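Local coordinates for probable leucine/isoleucine/valine-binding protein (Rhodopirellula baltica, PDB 4KV7) that probably binds leucine, isoleucine or valine as an extracytoplasmic solute-binding protein, although its function has not been established, at residues Glu157-Phe162 with Ala219-Gly224. The protein carries 1 engineered substitution. Numbering follows the deposited sequence.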
loop_
_atom_site.group_PDB
_atom_site.type_symbol
_atom_site.label_atom_id
_atom_site.label_comp_id
_atom_site.label_asym_id
_atom_site.label_seq_id
_atom_site.Cartn_x
_atom_site.Cartn_y
_atom_site.Cartn_z
ATOM N N GLU A 157 4.879 -26.827 -3.582
ATOM C CA GLU A 157 3.595 -27.251 -4.130
ATOM C C GLU A 157 2.425 -27.082 -3.162
ATOM O O GLU A 157 1.266 -27.225 -3.561
ATOM C CB GLU A 157 3.655 -28.721 -4.563
ATOM C CG GLU A 157 3.660 -29.717 -3.396
ATOM C CD GLU A 157 3.651 -31.173 -3.845
ATOM O OE1 GLU A 157 3.914 -31.427 -5.040
ATOM O OE2 GLU A 157 3.383 -32.061 -3.002
ATOM N N GLU A 158 2.727 -26.808 -1.895
ATOM C CA GLU A 158 1.715 -26.653 -0.850
ATOM C C GLU A 158 1.357 -25.190 -0.592
ATOM O O GLU A 158 0.594 -24.885 0.333
ATOM C CB GLU A 158 2.189 -27.297 0.452
ATOM C CG GLU A 158 2.287 -28.812 0.382
ATOM C CD GLU A 158 3.022 -29.431 1.556
ATOM O OE1 GLU A 158 3.794 -28.729 2.238
ATOM O OE2 GLU A 158 2.833 -30.639 1.785
ATOM N N ILE A 159 1.894 -24.287 -1.408
ATOM C CA ILE A 159 1.610 -22.865 -1.277
ATOM C C ILE A 159 0.581 -22.457 -2.320
ATOM O O ILE A 159 0.835 -22.537 -3.526
ATOM C CB ILE A 159 2.882 -22.012 -1.448
ATOM C CG1 ILE A 159 3.927 -22.392 -0.398
ATOM C CG2 ILE A 159 2.547 -20.524 -1.348
ATOM C CD1 ILE A 159 5.288 -21.777 -0.653
ATOM N N GLY A 160 -0.584 -22.019 -1.847
ATOM C CA GLY A 160 -1.667 -21.603 -2.720
ATOM C C GLY A 160 -1.912 -20.109 -2.676
ATOM O O GLY A 160 -1.364 -19.393 -1.832
ATOM N N PHE A 161 -2.756 -19.638 -3.589
ATOM C CA PHE A 161 -3.014 -18.210 -3.740
ATOM C C PHE A 161 -4.505 -17.951 -3.850
ATOM O O PHE A 161 -5.222 -18.693 -4.518
ATOM C CB PHE A 161 -2.303 -17.679 -4.981
ATOM C CG PHE A 161 -0.817 -17.779 -4.876
ATOM C CD1 PHE A 161 -0.151 -18.964 -5.162
ATOM C CD2 PHE A 161 -0.087 -16.696 -4.432
ATOM C CE1 PHE A 161 1.223 -19.059 -5.016
ATOM C CE2 PHE A 161 1.287 -16.789 -4.278
ATOM C CZ PHE A 161 1.937 -17.971 -4.571
ATOM N N PHE A 162 -4.951 -16.881 -3.193
ATOM C CA PHE A 162 -6.324 -16.390 -3.303
ATOM C C PHE A 162 -6.202 -14.943 -3.723
ATOM O O PHE A 162 -5.691 -14.123 -2.955
ATOM C CB PHE A 162 -7.043 -16.482 -1.963
ATOM C CG PHE A 162 -8.428 -15.909 -1.993
ATOM C CD1 PHE A 162 -9.462 -16.579 -2.632
ATOM C CD2 PHE A 162 -8.697 -14.681 -1.397
ATOM C CE1 PHE A 162 -10.740 -16.031 -2.669
ATOM C CE2 PHE A 162 -9.962 -14.134 -1.432
ATOM C CZ PHE A 162 -10.984 -14.813 -2.068
ATOM N N ALA A 219 -0.609 -23.341 3.014
ATOM C CA ALA A 219 -0.494 -21.905 3.169
ATOM C C ALA A 219 -1.258 -21.274 2.030
ATOM O O ALA A 219 -1.198 -21.764 0.895
ATOM C CB ALA A 219 0.973 -21.475 3.114
ATOM N N VAL A 220 -1.973 -20.195 2.323
ATOM C CA VAL A 220 -2.689 -19.447 1.302
ATOM C C VAL A 220 -2.279 -17.985 1.388
ATOM O O VAL A 220 -2.511 -17.313 2.398
ATOM C CB VAL A 220 -4.219 -19.572 1.451
ATOM C CG1 VAL A 220 -4.930 -18.693 0.443
ATOM C CG2 VAL A 220 -4.650 -21.021 1.280
ATOM N N ILE A 221 -1.651 -17.507 0.319
ATOM C CA ILE A 221 -1.250 -16.118 0.174
ATOM C C ILE A 221 -2.409 -15.351 -0.443
ATOM O O ILE A 221 -2.888 -15.673 -1.539
ATOM C CB ILE A 221 0.050 -16.005 -0.663
ATOM C CG1 ILE A 221 1.218 -16.598 0.133
ATOM C CG2 ILE A 221 0.340 -14.555 -1.026
ATOM C CD1 ILE A 221 2.517 -16.797 -0.662
HETATM N N MSE A 222 -2.865 -14.337 0.283
HETATM C CA MSE A 222 -4.040 -13.559 -0.104
HETATM C C MSE A 222 -3.635 -12.232 -0.723
HETATM O O MSE A 222 -3.028 -11.372 -0.065
HETATM C CB MSE A 222 -4.940 -13.320 1.105
HETATM C CG MSE A 222 -5.375 -14.608 1.780
HETATM SE SE MSE A 222 -6.676 -14.400 3.208
HETATM C CE MSE A 222 -5.686 -13.135 4.298
ATOM N N VAL A 223 -3.965 -12.086 -1.998
ATOM C CA VAL A 223 -3.685 -10.870 -2.746
ATOM C C VAL A 223 -5.047 -10.257 -3.069
ATOM O O VAL A 223 -5.575 -10.390 -4.174
ATOM C CB VAL A 223 -2.860 -11.166 -4.028
ATOM C CG1 VAL A 223 -2.436 -9.871 -4.680
ATOM C CG2 VAL A 223 -1.638 -12.039 -3.716
ATOM N N GLY A 224 -5.632 -9.625 -2.058
ATOM C CA GLY A 224 -6.989 -9.141 -2.152
ATOM C C GLY A 224 -7.207 -7.949 -1.258
ATOM O O GLY A 224 -6.249 -7.285 -0.873
#
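The Phe161 ring lies alongside Ile221, pointing the same way from the sheet, and its CE2 meets Ile221 CD1 obliquely at 3.8 Å; Phe173 meets this ring edge-to-face. On the other face of the sheet the Phe162 ring, with CG anti to its backbone N (chi1 176°), lies near Tyr196, their planes about 20° apart, and the Phe162 side chain also touches Leu232 of helix 226-238. Strands 159-164 and 219-223 are parallel neighbours in the mainly parallel sheet of one lobe of a periplasmic-binding-protein fold, with helices packed on both faces. Ile221 CD1 also reaches Ile159 CG2, 3.8 Å away, while helix 138-151 covers Ile221 through Met145 and Val146. An alanine at Phe161 would probably loosen this layer, since the ring that packs against both Ile221 and Phe173 would be gone. On the Phe162 face, Phe162 CB rests on Val220 CG1 at 3.9 Å. The backbone ladder begins with a weak bond from Ala219 N to Glu158 O, then tightens: Gly160 N gives a nearly straight bond to Ala219 O (2.8 Å), and Ile221 N returns one to Gly160 O. Ile221 O takes the N-H of Phe162, and Val223 N closes the ladder on Phe162 O at 2.8 Å, in the carbonyl plane.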